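Local coordinates for mandelate racemase / muconate lactonizing enzyme family protein (Agrobacterium tumefaciens, PDB 4DXK) that probably acts as a metal-dependent lyase or racemase of the mandelate racemase subgroup in the enolase superfamily, at residues 8-13 / 389-394; 110-115 / 332-337. All blocks are in the same frame, centred on the assembly; numbering follows the deposited sequence.

Interaction 1 (8-13 / 389-394); sequences TVRVAE and TVSRRF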
ATOM      1  N   THR A   8      19.405 -24.112 -39.790  1.00  9.92           N
ATOM      2  CA  THR A   8      20.211 -23.230 -38.964  1.00 10.18           C
ATOM      3  C   THR A   8      21.569 -23.026 -39.614  1.00  9.87           C
ATOM      4  O   THR A   8      22.111 -23.940 -40.244  1.00 10.75           O
ATOM      5  CB  THR A   8      20.387 -23.780 -37.551  1.00  9.71           C
ATOM      6  OG1 THR A   8      20.790 -25.154 -37.623  1.00 10.89           O
ATOM      7  CG2 THR A   8      19.079 -23.673 -36.769  1.00 11.13           C
ATOM      8  N   VAL A   9      22.119 -21.824 -39.457  1.00 10.15           N
ATOM      9  CA  VAL A   9      23.394 -21.454 -40.057  1.00 10.64           C
ATOM     10  C   VAL A   9      24.257 -20.793 -38.998  1.00 10.17           C
ATOM     11  O   VAL A   9      23.791 -19.911 -38.264  1.00 10.58           O
ATOM     12  CB  VAL A   9      23.196 -20.465 -41.225  1.00 11.35           C
ATOM     13  CG1 VAL A   9      24.528 -20.128 -41.885  1.00 14.16           C
ATOM     14  CG2 VAL A   9      22.229 -21.028 -42.248  1.00 14.74           C
ATOM     15  N   ARG A  10      25.513 -21.226 -38.928  1.00 10.97           N
ATOM     16  CA  ARG A  10      26.511 -20.606 -38.068  1.00 10.33           C
ATOM     17  C   ARG A  10      27.762 -20.315 -38.882  1.00 12.47           C
ATOM     18  O   ARG A  10      28.010 -20.953 -39.912  1.00 13.08           O
ATOM     19  CB  ARG A  10      26.871 -21.503 -36.878  1.00 11.70           C
ATOM     20  CG  ARG A  10      25.736 -21.653 -35.876  1.00 12.09           C
ATOM     21  CD  ARG A  10      26.138 -22.421 -34.620  1.00 16.43           C
ATOM     22  NE  ARG A  10      26.389 -23.836 -34.883  1.00 16.23           N
ATOM     23  CZ  ARG A  10      27.594 -24.392 -34.922  1.00 19.31           C
ATOM     24  NH1 ARG A  10      28.678 -23.654 -34.712  1.00 21.43           N
ATOM     25  NH2 ARG A  10      27.717 -25.688 -35.173  1.00 24.17           N
ATOM     26  N   VAL A  11      28.554 -19.357 -38.412  1.00 12.24           N
ATOM     27  CA  VAL A  11      29.847 -19.059 -39.021  1.00 14.99           C
ATOM     28  C   VAL A  11      30.940 -19.028 -37.959  1.00 15.34           C
ATOM     29  O   VAL A  11      30.776 -18.434 -36.890  1.00 15.08           O
ATOM     30  CB  VAL A  11      29.825 -17.743 -39.834  1.00 17.32           C
ATOM     31  CG1 VAL A  11      28.869 -17.860 -41.007  1.00 19.12           C
ATOM     32  CG2 VAL A  11      29.449 -16.556 -38.957  1.00 18.75           C
ATOM     33  N   ALA A  12      32.063 -19.678 -38.250  1.00 15.87           N
ATOM     34  CA  ALA A  12      33.117 -19.839 -37.255  1.00 16.00           C
ATOM     35  C   ALA A  12      33.743 -18.507 -36.867  1.00 16.00           C
ATOM     36  O   ALA A  12      34.279 -18.362 -35.767  1.00 20.40           O
ATOM     37  CB  ALA A  12      34.186 -20.801 -37.763  1.00 19.12           C
ATOM     38  N   GLU A  13      33.660 -17.538 -37.772  1.00 15.28           N
ATOM     39  CA  GLU A  13      34.265 -16.231 -37.547  1.00 20.77           C
ATOM     40  C   GLU A  13      33.464 -15.378 -36.563  1.00 19.85           C
ATOM     41  O   GLU A  13      33.991 -14.425 -35.983  1.00 21.68           O
ATOM     42  CB  GLU A  13      34.427 -15.492 -38.876  1.00 19.55           C
ATOM     43  CG  GLU A  13      35.498 -16.079 -39.802  1.00 21.75           C
ATOM     44  CD  GLU A  13      35.046 -17.312 -40.585  1.00 18.86           C
ATOM     45  OE1 GLU A  13      33.842 -17.642 -40.585  1.00 17.25           O
ATOM     46  OE2 GLU A  13      35.913 -17.958 -41.215  1.00 22.39           O
ATOM     47  N   THR A 389      33.367 -19.455 -42.714  1.00 17.83           N
ATOM     48  CA  THR A 389      33.401 -20.893 -42.519  1.00 18.75           C
ATOM     49  C   THR A 389      32.025 -21.289 -42.004  1.00 16.01           C
ATOM     50  O   THR A 389      31.715 -21.126 -40.816  1.00 15.95           O
ATOM     51  CB  THR A 389      34.476 -21.288 -41.512  1.00 17.29           C
ATOM     52  OG1 THR A 389      35.738 -20.754 -41.929  1.00 22.19           O
ATOM     53  CG2 THR A 389      34.578 -22.803 -41.408  1.00 23.37           C
ATOM     54  N   VAL A 390      31.192 -21.775 -42.918  1.00 16.60           N
ATOM     55  CA  VAL A 390      29.769 -21.940 -42.664  1.00 15.09           C
ATOM     56  C   VAL A 390      29.410 -23.367 -42.268  1.00 16.76           C
ATOM     57  O   VAL A 390      29.907 -24.329 -42.862  1.00 19.03           O
ATOM     58  CB  VAL A 390      28.973 -21.565 -43.932  1.00 17.24           C
ATOM     59  CG1 VAL A 390      27.473 -21.796 -43.739  1.00 16.39           C
ATOM     60  CG2 VAL A 390      29.255 -20.125 -44.325  1.00 21.43           C
ATOM     61  N   SER A 391      28.558 -23.506 -41.258  0.53 13.97           N
ATOM     62  CA  SER A 391      27.983 -24.803 -40.927  0.53 13.86           C
ATOM     63  C   SER A 391      26.468 -24.676 -40.957  0.53 12.63           C
ATOM     64  O   SER A 391      25.912 -23.672 -40.513  0.53 14.07           O
ATOM     65  CB  SER A 391      28.452 -25.281 -39.554  0.53 15.56           C
ATOM     66  OG  SER A 391      28.104 -24.353 -38.544  0.53 18.94           O
ATOM     67  N   ARG A 392      25.803 -25.691 -41.493  1.00 13.59           N
ATOM     68  CA  ARG A 392      24.352 -25.686 -41.606  1.00 14.69           C
ATOM     69  C   ARG A 392      23.780 -26.988 -41.090  1.00 14.35           C
ATOM     70  O   ARG A 392      24.405 -28.045 -41.230  1.00 16.96           O
ATOM     71  CB  ARG A 392      23.910 -25.501 -43.058  1.00 17.29           C
ATOM     72  CG  ARG A 392      24.428 -24.248 -43.736  1.00 17.35           C
ATOM     73  CD  ARG A 392      23.902 -24.151 -45.166  1.00 22.47           C
ATOM     74  NE  ARG A 392      24.577 -23.107 -45.934  1.00 20.85           N
ATOM     75  CZ  ARG A 392      24.065 -21.906 -46.193  1.00 21.13           C
ATOM     76  NH1 ARG A 392      22.854 -21.576 -45.764  1.00 20.81           N
ATOM     77  NH2 ARG A 392      24.766 -21.028 -46.896  1.00 24.09           N
ATOM     78  N   ARG A 393      22.591 -26.915 -40.506  1.00 13.66           N
ATOM     79  CA  ARG A 393      21.854 -28.106 -40.112  1.00 13.51           C
ATOM     80  C   ARG A 393      20.397 -27.946 -40.519  1.00 12.42           C
ATOM     81  O   ARG A 393      19.839 -26.846 -40.450  1.00 11.29           O
ATOM     82  CB  ARG A 393      21.958 -28.351 -38.612  1.00 14.34           C
ATOM     83  CG  ARG A 393      21.282 -29.634 -38.189  1.00 21.39           C
ATOM     84  CD  ARG A 393      21.467 -29.935 -36.718  1.00 25.07           C
ATOM     85  NE  ARG A 393      20.583 -31.025 -36.324  1.00 22.51           N
ATOM     86  CZ  ARG A 393      20.314 -31.353 -35.068  1.00 24.06           C
ATOM     87  NH1 ARG A 393      20.854 -30.663 -34.069  1.00 22.50           N
ATOM     88  NH2 ARG A 393      19.491 -32.360 -34.811  1.00 27.02           N
ATOM     89  N   PHE A 394      19.784 -29.043 -40.947  1.00 13.15           N
ATOM     90  CA  PHE A 394      18.419 -29.030 -41.454  1.00 12.56           C
ATOM     91  C   PHE A 394      17.514 -30.003 -40.711  1.00 12.71           C
ATOM     92  O   PHE A 394      17.951 -31.090 -40.324  1.00 16.83           O
ATOM     93  CB  PHE A 394      18.414 -29.432 -42.932  1.00 15.84           C
ATOM     94  CG  PHE A 394      19.106 -28.455 -43.838  1.00 16.83           C
ATOM     95  CD1 PHE A 394      20.475 -28.533 -44.049  1.00 20.91           C
ATOM     96  CD2 PHE A 394      18.382 -27.467 -44.486  1.00 20.37           C
ATOM     97  CE1 PHE A 394      21.114 -27.633 -44.890  1.00 22.19           C
ATOM     98  CE2 PHE A 394      19.011 -26.569 -45.332  1.00 22.55           C
ATOM     99  CZ  PHE A 394      20.380 -26.654 -45.528  1.00 22.48           C
TER

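Interaction 2 (110-115 / 332-337); sequences FSRREI and LSLNAP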
ATOM      1  N   PHE A 110       4.380   2.648 -41.274  1.00  9.40           N
ATOM      2  CA  PHE A 110       5.554   3.478 -41.019  1.00 10.62           C
ATOM      3  C   PHE A 110       5.133   4.753 -40.305  1.00 12.46           C
ATOM      4  O   PHE A 110       4.793   5.754 -40.953  1.00 15.82           O
ATOM      5  CB  PHE A 110       6.237   3.855 -42.332  1.00 10.06           C
ATOM      6  CG  PHE A 110       6.979   2.727 -42.988  1.00 10.67           C
ATOM      7  CD1 PHE A 110       6.319   1.825 -43.821  1.00 11.14           C
ATOM      8  CD2 PHE A 110       8.349   2.595 -42.811  1.00 10.48           C
ATOM      9  CE1 PHE A 110       7.016   0.795 -44.448  1.00 12.05           C
ATOM     10  CE2 PHE A 110       9.054   1.563 -43.424  1.00 11.42           C
ATOM     11  CZ  PHE A 110       8.387   0.661 -44.248  1.00 11.89           C
ATOM     12  N   SER A 111       5.174   4.748 -38.980  1.00  9.25           N
ATOM     13  CA  SER A 111       4.833   5.943 -38.225  1.00  9.45           C
ATOM     14  C   SER A 111       5.875   7.039 -38.415  1.00  9.97           C
ATOM     15  O   SER A 111       5.576   8.221 -38.251  1.00 12.03           O
ATOM     16  CB  SER A 111       4.626   5.593 -36.761  1.00  9.30           C
ATOM     17  OG  SER A 111       3.619   4.597 -36.646  1.00  9.82           O
ATOM     18  N   ARG A 112       7.088   6.632 -38.770  1.00 10.12           N
ATOM     19  CA  ARG A 112       8.153   7.541 -39.186  1.00  9.96           C
ATOM     20  C   ARG A 112       8.921   6.808 -40.280  1.00  9.80           C
ATOM     21  O   ARG A 112       8.854   5.578 -40.385  1.00 11.42           O
ATOM     22  CB  ARG A 112       9.065   7.896 -37.999  1.00 10.69           C
ATOM     23  CG  ARG A 112       9.666   6.672 -37.298  1.00  9.50           C
ATOM     24  CD  ARG A 112      10.421   7.016 -36.008  1.00  9.64           C
ATOM     25  NE  ARG A 112       9.545   7.638 -35.023  1.00 10.38           N
ATOM     26  CZ  ARG A 112       8.730   6.973 -34.210  1.00  9.60           C
ATOM     27  NH1 ARG A 112       8.682   5.649 -34.230  1.00  9.99           N
ATOM     28  NH2 ARG A 112       7.953   7.642 -33.365  1.00 11.64           N
ATOM     29  N   ARG A 113       9.668   7.564 -41.076  0.52 11.69           N
ATOM     30  CA  ARG A 113      10.415   7.005 -42.196  0.52 13.76           C
ATOM     31  C   ARG A 113      11.865   6.719 -41.813  0.52 11.60           C
ATOM     32  O   ARG A 113      12.561   5.957 -42.482  0.52 14.03           O
ATOM     33  CB  ARG A 113      10.360   7.966 -43.384  0.52 15.91           C
ATOM     34  CG  ARG A 113       8.970   8.142 -43.981  0.52 27.16           C
ATOM     35  CD  ARG A 113       8.511   6.866 -44.669  0.52 31.43           C
ATOM     36  NE  ARG A 113       7.095   6.912 -45.022  0.52 27.17           N
ATOM     37  CZ  ARG A 113       6.441   5.919 -45.616  0.52 20.94           C
ATOM     38  NH1 ARG A 113       7.072   4.797 -45.932  0.52 21.91           N
ATOM     39  NH2 ARG A 113       5.153   6.046 -45.894  0.52 23.21           N
ATOM     40  N   GLU A 114      12.312   7.341 -40.730  1.00 11.54           N
ATOM     41  CA  GLU A 114      13.651   7.121 -40.204  1.00 12.33           C
ATOM     42  C   GLU A 114      13.589   7.463 -38.729  1.00 11.38           C
ATOM     43  O   GLU A 114      12.647   8.128 -38.278  1.00 12.24           O
ATOM     44  CB  GLU A 114      14.672   8.006 -40.919  1.00 14.14           C
ATOM     45  CG  GLU A 114      14.432   9.492 -40.718  1.00 16.43           C
ATOM     46  CD  GLU A 114      15.362  10.367 -41.543  1.00 26.87           C
ATOM     47  OE1 GLU A 114      16.247   9.819 -42.240  1.00 26.73           O
ATOM     48  OE2 GLU A 114      15.202  11.606 -41.495  1.00 33.20           O
ATOM     49  N   ILE A 115      14.589   7.024 -37.977  1.00 10.42           N
ATOM     50  CA  ILE A 115      14.619   7.291 -36.551  1.00 11.22           C
ATOM     51  C   ILE A 115      16.043   7.588 -36.123  1.00 10.91           C
ATOM     52  O   ILE A 115      16.999   7.056 -36.682  1.00 11.79           O
ATOM     53  CB  ILE A 115      14.033   6.111 -35.720  1.00 10.26           C
ATOM     54  CG1 ILE A 115      13.815   6.522 -34.256  1.00 10.93           C
ATOM     55  CG2 ILE A 115      14.919   4.880 -35.831  1.00 11.63           C
ATOM     56  CD1 ILE A 115      13.138   5.452 -33.419  1.00 11.60           C
ATOM     57  N   LEU A 332      10.599  -2.343 -36.331  1.00  8.01           N
ATOM     58  CA  LEU A 332       9.815  -2.073 -35.128  1.00  7.64           C
ATOM     59  C   LEU A 332       9.882  -0.605 -34.711  1.00  7.30           C
ATOM     60  O   LEU A 332       8.862   0.004 -34.374  1.00  8.58           O
ATOM     61  CB  LEU A 332      10.284  -2.967 -33.990  1.00  9.20           C
ATOM     62  CG  LEU A 332       9.619  -2.731 -32.630  1.00  9.08           C
ATOM     63  CD1 LEU A 332       8.115  -2.978 -32.672  1.00 11.79           C
ATOM     64  CD2 LEU A 332      10.283  -3.594 -31.563  1.00 11.07           C
ATOM     65  N   SER A 333      11.073  -0.030 -34.786  1.00  7.79           N
ATOM     66  CA  SER A 333      11.278   1.362 -34.414  1.00  8.73           C
ATOM     67  C   SER A 333      10.627   2.353 -35.371  1.00  8.80           C
ATOM     68  O   SER A 333      10.335   3.469 -34.967  1.00  9.64           O
ATOM     69  CB  SER A 333      12.771   1.658 -34.293  1.00  8.89           C
ATOM     70  OG  SER A 333      13.307   1.005 -33.159  1.00  9.50           O
ATOM     71  N   LEU A 334      10.419   1.975 -36.631  1.00  7.91           N
ATOM     72  CA  LEU A 334       9.716   2.862 -37.553  1.00  8.54           C
ATOM     73  C   LEU A 334       8.210   2.783 -37.347  1.00  7.65           C
ATOM     74  O   LEU A 334       7.485   3.732 -37.638  1.00  9.03           O
ATOM     75  CB  LEU A 334      10.071   2.552 -39.011  1.00  8.92           C
ATOM     76  CG  LEU A 334      11.549   2.735 -39.363  1.00  9.30           C
ATOM     77  CD1 LEU A 334      11.731   2.579 -40.861  1.00 11.34           C
ATOM     78  CD2 LEU A 334      12.118   4.061 -38.910  1.00 10.93           C
ATOM     79  N   ASN A 335       7.726   1.652 -36.848  1.00  8.20           N
ATOM     80  CA  ASN A 335       6.304   1.505 -36.584  1.00  8.47           C
ATOM     81  C   ASN A 335       5.854   2.044 -35.223  1.00  7.45           C
ATOM     82  O   ASN A 335       4.880   2.781 -35.130  1.00  7.87           O
ATOM     83  CB  ASN A 335       5.862   0.046 -36.689  1.00  9.35           C
ATOM     84  CG  ASN A 335       4.509  -0.167 -36.078  1.00  9.70           C
ATOM     85  OD1 ASN A 335       4.399  -0.667 -34.946  1.00 10.89           O
ATOM     86  ND2 ASN A 335       3.476   0.278 -36.770  1.00  9.96           N
ATOM     87  N   ALA A 336       6.533   1.643 -34.154  1.00  8.28           N
ATOM     88  CA  ALA A 336       6.024   1.913 -32.813  1.00  7.98           C
ATOM     89  C   ALA A 336       6.028   3.407 -32.540  1.00  7.87           C
ATOM     90  O   ALA A 336       7.080   4.026 -32.573  1.00  8.56           O
ATOM     91  CB  ALA A 336       6.852   1.188 -31.779  1.00  9.92           C
ATOM     92  N   PRO A 337       4.858   4.003 -32.254  1.00  8.44           N
ATOM     93  CA  PRO A 337       4.866   5.453 -32.041  1.00  9.59           C
ATOM     94  C   PRO A 337       5.782   5.900 -30.907  1.00  8.76           C
ATOM     95  O   PRO A 337       6.333   6.999 -30.963  1.00  9.57           O
ATOM     96  CB  PRO A 337       3.395   5.769 -31.740  1.00 11.46           C
ATOM     97  CG  PRO A 337       2.658   4.740 -32.547  1.00 11.60           C
ATOM     98  CD  PRO A 337       3.485   3.477 -32.374  1.00  9.56           C
TER

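Interaction 1 (8-13 / 389-394)
E13 grips T389 with both carboxylate oxygens: OE1 accepts the backbone N-H of T389 (OE1 to N 2.8 Å) in a nearly straight bond (176°), and OE2 receives the hydroxyl of T389 (OE2 to OG1 2.9 Å). Each oxygen is met on its syn side, somewhat out of the carboxylate plane, and the two side chains cross at about a right angle. Beside this fork A12 CB packs on T389 CB at 3.8 Å, while A12 N bonds to T389 O. From here the C-terminal strand 390-396 runs antiparallel to strand 3-11 as an outermost strand, within the chain, of the four-stranded sheet in the N-terminal domain, so the end of the chain returns to its beginning. T8-R393 and R10-S391 are the hydrogen-bonded pairs. On the valine face, V390 reaches V9 and V11 with different methyls, CG1 to V9 CG1 at 3.9 Å and CG2 to V11 CG1 at 4.0 Å. R392 lies alongside V9, its NH1 3.6 Å from V9 CG2; its guanidinium is salt-bridged to E7 and E385. On the other face T8 holds OG1 between its backbone N and carbonyl carbon (chi1 49°), 3.5 Å from R393 CB and hydrogen-bonded to E42 and H46. R10 NE makes a salt bridge with E42 of helix 38-53.

Interaction 2 (110-115 / 332-337)
The guanidinium of R112 meets three carbonyls at and just beyond the C-terminal end of helix 323-335. Its NH1 serves two of them, S333 O at 2.8 Å and A336 O at 2.8 Å, the second almost straight (171°) and in the guanidinium plane; NH2 reaches P337 O at 3.0 Å. Both A336 O and P337 O receive their N-H from above the carbonyl plane. The R112 chain bends at chi3 (61°), bringing NE nearer to A336 O and P337 O than CD is. The loop backbone adds to the grip: R112 N bonds to L334 O, with a weak second bond from S111 N, and the S111 hydroxyl donates to N335 O (OG to O 2.7 Å). Five successive carbonyls, S333 to P337, thus find donors in two loop residues, and the positive guanidinium would suit the negative end of the helix dipole. The tightly packed part centres on L334, which lies against the loop: CB lies 3.5 Å from R112 O, CD1 touches F110 CE2 at the edge of the ring (3.8 Å), and CD2 sits 3.7 Å from E114 CA. I115 CD1 rests on S333 beside it. The solvent side is looser: R113 and E114 are exposed, their side chains start away from the helix, and they bury little area against it. A second subunit borders the contact, its Q60 packing on R113 and bonding to F110 O, its D62 bonding to N335 ND2. The loop joins helix 103-106 to strand 115-118, whose I115 pairs with I368 of strand 367-369, while L332 and P337 pack on helix 297-310 and S333 touches P317 of strand 315-317.

Overall arrangement
The centres of the two interactions lie 32 Å apart and their nearest atoms about 22 Å, without touching. Along the chain 110-115 / 332-337 is nested inside the loop closed by 8-13 / 389-394. Interaction 1 joins the two ends of the chain in the N-terminal domain; interaction 2 ties the loop between helix 103-106 and strand 115-118 to the end of helix 323-335 of the alpha/beta barrel, beside a second subunit. Neither contains the sodium-binding residues E216, E242 and E268, which lie on or just after the barrel strands 212-216, 240-242 and 264-266. Of the two, only interaction 2 touches another chain of the assembly.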